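PDB 4TKT: AT-less polyketide synthase from Streptomyces platensis subsp. rosaceus, which probably catalyses the decarboxylative condensation that extends the polyketide chain, as ketosynthase domain KS6 of the isomigrastatin synthase protein MgsF. Local coordinates for residues A[284-288]-A[289-293]; A[331-334]-A[335-339]; A[182-185]-A[186-189]. All coordinates share one frame; numbering follows the deposited sequence.

Contact 1 (A[284-288]-A[289-293]); sequences GHTHG and FTVPN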
loop_
_atom_site.group_PDB
_atom_site.type_symbol
_atom_site.label_atom_id
_atom_site.label_comp_id
_atom_site.label_asym_id
_atom_site.label_seq_id
_atom_site.Cartn_x
_atom_site.Cartn_y
_atom_site.Cartn_z
ATOM N N GLY A 284 19.340 3.007 -21.376
ATOM C CA GLY A 284 20.232 2.658 -22.465
ATOM C C GLY A 284 21.657 2.443 -21.994
ATOM O O GLY A 284 21.889 2.059 -20.848
ATOM N N HIS A 285 22.616 2.701 -22.877
ATOM C CA HIS A 285 24.015 2.438 -22.573
ATOM C C HIS A 285 24.712 3.651 -21.976
ATOM O O HIS A 285 25.303 4.459 -22.692
ATOM C CB HIS A 285 24.764 1.986 -23.827
ATOM C CG HIS A 285 26.076 1.327 -23.534
ATOM N ND1 HIS A 285 27.200 2.034 -23.167
ATOM C CD2 HIS A 285 26.439 0.023 -23.542
ATOM C CE1 HIS A 285 28.201 1.197 -22.968
ATOM N NE2 HIS A 285 27.766 -0.031 -23.188
ATOM N N THR A 286 24.644 3.768 -20.656
ATOM C CA THR A 286 25.360 4.817 -19.945
ATOM C C THR A 286 26.790 4.367 -19.646
ATOM O O THR A 286 27.207 3.285 -20.059
ATOM C CB THR A 286 24.643 5.196 -18.642
ATOM O OG1 THR A 286 24.479 4.026 -17.830
ATOM C CG2 THR A 286 23.275 5.778 -18.948
ATOM N N HIS A 287 27.537 5.193 -18.923
ATOM C CA HIS A 287 28.949 4.921 -18.669
ATOM C C HIS A 287 29.160 3.819 -17.635
ATOM O O HIS A 287 30.294 3.483 -17.290
ATOM C CB HIS A 287 29.653 6.202 -18.227
ATOM C CG HIS A 287 29.743 7.235 -19.305
ATOM N ND1 HIS A 287 29.922 8.576 -19.042
ATOM C CD2 HIS A 287 29.678 7.122 -20.653
ATOM C CE1 HIS A 287 29.965 9.245 -20.180
ATOM N NE2 HIS A 287 29.820 8.385 -21.173
ATOM N N GLY A 288 28.058 3.257 -17.151
ATOM C CA GLY A 288 28.094 2.163 -16.202
ATOM C C GLY A 288 26.699 1.595 -16.042
ATOM O O GLY A 288 25.714 2.317 -16.194
ATOM N N PHE A 289 26.615 0.305 -15.737
ATOM C CA PHE A 289 25.329 -0.381 -15.657
ATOM C C PHE A 289 24.376 0.291 -14.673
ATOM O O PHE A 289 23.181 0.407 -14.940
ATOM C CB PHE A 289 25.530 -1.848 -15.270
ATOM C CG PHE A 289 24.256 -2.637 -15.218
ATOM C CD1 PHE A 289 23.464 -2.774 -16.345
ATOM C CD2 PHE A 289 23.851 -3.248 -14.043
ATOM C CE1 PHE A 289 22.289 -3.500 -16.301
ATOM C CE2 PHE A 289 22.677 -3.978 -13.992
ATOM C CZ PHE A 289 21.896 -4.105 -15.123
ATOM N N THR A 290 24.912 0.752 -13.549
ATOM C CA THR A 290 24.091 1.368 -12.512
ATOM C C THR A 290 24.129 2.894 -12.567
ATOM O O THR A 290 23.734 3.562 -11.613
ATOM C CB THR A 290 24.527 0.905 -11.106
ATOM O OG1 THR A 290 25.892 1.274 -10.873
ATOM C CG2 THR A 290 24.390 -0.603 -10.979
ATOM N N VAL A 291 24.602 3.442 -13.683
ATOM C CA VAL A 291 24.640 4.893 -13.855
ATOM C C VAL A 291 23.373 5.409 -14.537
ATOM O O VAL A 291 23.107 5.075 -15.692
ATOM C CB VAL A 291 25.865 5.334 -14.675
ATOM C CG1 VAL A 291 25.863 6.845 -14.855
ATOM C CG2 VAL A 291 27.146 4.877 -14.001
ATOM N N PRO A 292 22.588 6.228 -13.822
ATOM C CA PRO A 292 21.321 6.762 -14.340
ATOM C C PRO A 292 21.499 7.741 -15.499
ATOM O O PRO A 292 22.538 8.389 -15.623
ATOM C CB PRO A 292 20.713 7.468 -13.121
ATOM C CG PRO A 292 21.867 7.762 -12.233
ATOM C CD PRO A 292 22.828 6.630 -12.427
ATOM N N ASN A 293 20.469 7.840 -16.334
ATOM C CA ASN A 293 20.495 8.674 -17.529
ATOM C C ASN A 293 19.470 9.803 -17.443
ATOM O O ASN A 293 18.268 9.554 -17.490
ATOM C CB ASN A 293 20.229 7.809 -18.763
ATOM C CG ASN A 293 20.377 8.569 -20.067
ATOM O OD1 ASN A 293 20.475 9.795 -20.089
ATOM N ND2 ASN A 293 20.384 7.832 -21.169
#
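The loop that leaves strand 273-282 and enters helix 294-308 folds back on itself through a type I beta turn, Gly288 to Val291, and the hydroxyl of Thr286 sits inside the bend. Val291 N donates to Gly288 O at 3.0 Å with an N-H...O angle of 159°. It approaches from above the carbonyl plane, 65° out of it. Thr286 reaches across from the preceding limb: with chi1 at 56°, its hydroxyl is placed between its own backbone N and carbonyl carbon and faces the turn. There OG1 lies 2.7 Å from Val291 O and equally 2.7 Å from Gly288 O, two acceptors for a single proton. The methyl branch, Thr286 CG2, points instead to the helix end and meets Asn293 CB at 3.7 Å. On the other flank Val291 CG2 rests against the backbone of the turn, 3.6 Å from Gly288 CA, where no side chain intervenes. Asn293 is the N-cap of helix 294-308: its OD1 accepts from Leu295 N, while its ND2 binds Gly283 O, so the cap also ties back the start of the loop. The chemistry is thus mainly polar and local. The single hydroxyl proton has two turn carbonyls within reach, and the geometry does not settle which it serves, while Val291 N fixes the Gly288 carbonyl independently, so the bend does not rest on the threonine proton alone.

Contact 2 (A[331-334]-A[335-339]); sequences IEIA and GLNAA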
loop_
_atom_site.group_PDB
_atom_site.type_symbol
_atom_site.label_atom_id
_atom_site.label_comp_id
_atom_site.label_asym_id
_atom_site.label_seq_id
_atom_site.Cartn_x
_atom_site.Cartn_y
_atom_site.Cartn_z
ATOM N N ILE A 331 21.480 14.195 -10.947
ATOM C CA ILE A 331 21.019 13.685 -12.233
ATOM C C ILE A 331 19.494 13.702 -12.317
ATOM O O ILE A 331 18.926 14.068 -13.346
ATOM C CB ILE A 331 21.548 12.257 -12.488
ATOM C CG1 ILE A 331 22.997 12.315 -12.972
ATOM C CG2 ILE A 331 20.695 11.530 -13.512
ATOM C CD1 ILE A 331 23.606 10.957 -13.251
ATOM N N GLU A 332 18.834 13.325 -11.225
ATOM C CA GLU A 332 17.377 13.312 -11.188
ATOM C C GLU A 332 16.793 14.706 -11.398
ATOM O O GLU A 332 15.816 14.873 -12.129
ATOM C CB GLU A 332 16.872 12.735 -9.867
ATOM C CG GLU A 332 15.360 12.810 -9.726
ATOM C CD GLU A 332 14.827 11.962 -8.594
ATOM O OE1 GLU A 332 13.625 11.626 -8.629
ATOM O OE2 GLU A 332 15.602 11.631 -7.671
ATOM N N ILE A 333 17.394 15.704 -10.759
ATOM C CA ILE A 333 16.934 17.080 -10.907
ATOM C C ILE A 333 17.180 17.573 -12.330
ATOM O O ILE A 333 16.350 18.279 -12.905
ATOM C CB ILE A 333 17.623 18.014 -9.900
ATOM C CG1 ILE A 333 17.255 17.602 -8.476
ATOM C CG2 ILE A 333 17.210 19.454 -10.132
ATOM C CD1 ILE A 333 15.764 17.591 -8.226
ATOM N N ALA A 334 18.317 17.187 -12.897
ATOM C CA ALA A 334 18.628 17.514 -14.284
ATOM C C ALA A 334 17.574 16.930 -15.218
ATOM O O ALA A 334 17.160 17.573 -16.183
ATOM C CB ALA A 334 20.009 17.003 -14.656
ATOM N N GLY A 335 17.139 15.709 -14.916
ATOM C CA GLY A 335 16.119 15.038 -15.699
ATOM C C GLY A 335 14.781 15.745 -15.611
ATOM O O GLY A 335 14.099 15.939 -16.618
ATOM N N LEU A 336 14.410 16.136 -14.397
ATOM C CA LEU A 336 13.160 16.846 -14.171
ATOM C C LEU A 336 13.166 18.217 -14.840
ATOM O O LEU A 336 12.166 18.630 -15.425
ATOM C CB LEU A 336 12.900 16.991 -12.673
ATOM C CG LEU A 336 12.350 15.756 -11.963
ATOM C CD1 LEU A 336 12.526 15.882 -10.462
ATOM C CD2 LEU A 336 10.886 15.571 -12.311
ATOM N N ASN A 337 14.294 18.918 -14.750
ATOM C CA ASN A 337 14.430 20.231 -15.371
ATOM C C ASN A 337 14.231 20.164 -16.878
ATOM O O ASN A 337 13.545 21.003 -17.461
ATOM C CB ASN A 337 15.801 20.840 -15.064
ATOM C CG ASN A 337 15.935 21.282 -13.622
ATOM O OD1 ASN A 337 14.959 21.302 -12.873
ATOM N ND2 ASN A 337 17.147 21.655 -13.228
ATOM N N ALA A 338 14.837 19.158 -17.501
ATOM C CA ALA A 338 14.706 18.950 -18.937
ATOM C C ALA A 338 13.263 18.633 -19.312
ATOM O O ALA A 338 12.794 19.006 -20.388
ATOM C CB ALA A 338 15.632 17.836 -19.397
ATOM N N ALA A 339 12.562 17.945 -18.418
ATOM C CA ALA A 339 11.162 17.605 -18.640
ATOM C C ALA A 339 10.288 18.855 -18.669
ATOM O O ALA A 339 9.539 19.079 -19.620
ATOM C CB ALA A 339 10.675 16.646 -17.571
#
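Ile331 O accepts from Gly335 N at 2.9 Å, the first of four consecutive i to i+4 bonds that identify these residues as interior turns of helix 328-340. Glu332 follows: its carbonyl receives Leu336 N at 3.0 Å, with an N-H...O angle of 158°, and Leu336 CG lies 3.6 Å from that same Glu332 O. The carboxylate of the buried Glu332 is held elsewhere, OE1 by the backbone N of His321 and OE2 by that of Gly322. This two-pronged grip is likely to keep the carboxylate from turning. Ile333 O takes Asn337 N at 2.8 Å. The Asn337 amide leans back along the helix, CG anti to the carbonyl carbon (chi1 -72°), so that CG comes within 3.1 Å of Ile333 O. Neither end of the amide bonds to this oxygen: OD1 is itself an acceptor, and ND2 is badly angled. ND2 instead lies beside the methyl branch, Ile333 CG2, at 3.8 Å. The other branch of the same side chain, Ile333 CD1, meets Leu336 CD1 loosely at 4.3 Å. Ala334 O completes the series by accepting Ala338 N at 3.1 Å. The helix is the crossover of a beta-alpha-beta unit between strands 317-319 and 350-353. Ile333 and Leu336 pack on Ile352 of the latter, Leu336 and Asn337 on Phe403 of strand 403-405, and Ala338 and Ala339 against helix 294-308.

Contact 3 (A[182-185]-A[186-189]); sequences VDTM and CASA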
loop_
_atom_site.group_PDB
_atom_site.type_symbol
_atom_site.label_atom_id
_atom_site.label_comp_id
_atom_site.label_asym_id
_atom_site.label_seq_id
_atom_site.Cartn_x
_atom_site.Cartn_y
_atom_site.Cartn_z
ATOM N N VAL A 182 6.345 -8.624 -11.613
ATOM C CA VAL A 182 7.353 -8.006 -12.459
ATOM C C VAL A 182 8.561 -7.556 -11.657
ATOM O O VAL A 182 8.437 -7.093 -10.521
ATOM C CB VAL A 182 6.790 -6.798 -13.224
ATOM C CG1 VAL A 182 5.764 -7.259 -14.231
ATOM C CG2 VAL A 182 6.185 -5.790 -12.262
ATOM N N ASP A 183 9.734 -7.705 -12.258
ATOM C CA ASP A 183 10.962 -7.223 -11.655
ATOM C C ASP A 183 11.638 -6.216 -12.577
ATOM O O ASP A 183 12.095 -6.560 -13.664
ATOM C CB ASP A 183 11.908 -8.385 -11.344
ATOM C CG ASP A 183 13.167 -7.935 -10.624
ATOM O OD1 ASP A 183 13.209 -6.772 -10.170
ATOM O OD2 ASP A 183 14.117 -8.738 -10.511
ATOM N N THR A 184 11.670 -4.965 -12.137
ATOM C CA THR A 184 12.468 -3.933 -12.785
ATOM C C THR A 184 13.259 -3.219 -11.700
ATOM O O THR A 184 13.545 -2.027 -11.802
ATOM C CB THR A 184 11.608 -2.927 -13.563
ATOM O OG1 THR A 184 10.677 -2.305 -12.671
ATOM C CG2 THR A 184 10.846 -3.626 -14.678
HETATM N N MSE A 185 13.588 -3.975 -10.657
HETATM C CA MSE A 185 14.302 -3.472 -9.487
HETATM C C MSE A 185 13.541 -2.342 -8.793
HETATM O O MSE A 185 12.367 -2.495 -8.462
HETATM C CB MSE A 185 15.708 -3.010 -9.873
HETATM C CG MSE A 185 16.475 -4.033 -10.697
HETATM SE SE MSE A 185 18.407 -3.819 -10.574
HETATM C CE MSE A 185 18.954 -5.000 -12.031
ATOM N N CYS A 186 14.211 -1.214 -8.583
ATOM C CA CYS A 186 13.653 -0.108 -7.808
ATOM C C CYS A 186 12.345 0.427 -8.392
ATOM O O CYS A 186 11.543 1.033 -7.681
ATOM C CB CYS A 186 14.672 1.032 -7.704
ATOM S SG CYS A 186 16.345 0.522 -7.214
ATOM N N ALA A 187 12.132 0.199 -9.682
ATOM C CA ALA A 187 10.948 0.716 -10.360
ATOM C C ALA A 187 9.826 -0.317 -10.451
ATOM O O ALA A 187 8.834 -0.095 -11.146
ATOM C CB ALA A 187 11.318 1.203 -11.752
ATOM N N SER A 188 9.977 -1.436 -9.745
ATOM C CA SER A 188 9.061 -2.566 -9.896
ATOM C C SER A 188 7.599 -2.222 -9.617
ATOM O O SER A 188 6.731 -2.509 -10.441
ATOM C CB SER A 188 9.495 -3.717 -8.995
ATOM O OG SER A 188 10.730 -4.252 -9.435
ATOM N N ALA A 189 7.331 -1.605 -8.470
ATOM C CA ALA A 189 5.958 -1.295 -8.073
ATOM C C ALA A 189 5.275 -0.375 -9.081
ATOM O O ALA A 189 4.116 -0.581 -9.441
ATOM C CB ALA A 189 5.936 -0.668 -6.691
#
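Thr184 and Ser188 come within 4.7 Å, CA to CA, as the chain leaves strand 179-182 and Met185, at a positive phi of 59°, turns it into the 3-10 segment before helix 188-202. Ser188 N donates to Met185 O at 2.9 Å, and a weak bond runs from Ala187 N to Thr184 O. The Ser188 hydroxyl adds a second clasp: OG donates to Met185 O at 2.6 Å, lying near its carbonyl plane, and accepts from Thr184 N at 2.9 Å along a nearly straight N-H (158°). What puts OG there is its first torsion, anti to the carbonyl carbon (chi1 -67°), which swings it back over the loop. Asp183 OD1 accepts from Met185 N at 2.9 Å in an Asx turn, met on the anti side and well out of the carboxylate plane. Thr184 OG1 lies over the Ala187-Ser188 peptide, 3.1 Å from Ala187 C, and bonds to Ser191 further along the helix. An alanine in place of Ser188 removes the hydroxyl, which would probably leave Thr184 N without its acceptor and the Met185 carbonyl held by one donor alone. The bend carries Cys186, whose side chain touches His361; its place at the head of the helix matches the nucleophilic elbow of related ketosynthases, where the cysteine takes up the acyl chain. Two bonds on Met185 O, one residue before that cysteine, imply a firmly set backbone at the bend.

How the contacts relate
Contacts 1 and 2 touch directly: Pro292 O packs 3.7 Å from Ile331 CD1, although their centres are 16 Å apart, so the loop before helix 294-308 meets helix 328-340. Contact 3 lies about 17 Å, centre to centre, from contact 1, with nearest atoms about 4 Å apart, and about 21 Å from contact 2, where the nearest atoms are about 11 Å apart; it touches neither. Contact 3 belongs to the N-terminal part of the ketosynthase, the other two to the C-terminal part. Cys186 and His361 meet at what is probably the active site, and contact 2 is linked to it through Glu332, whose carboxylate accepts from the backbone N of His321, which corresponds to a catalytic histidine in related ketosynthases.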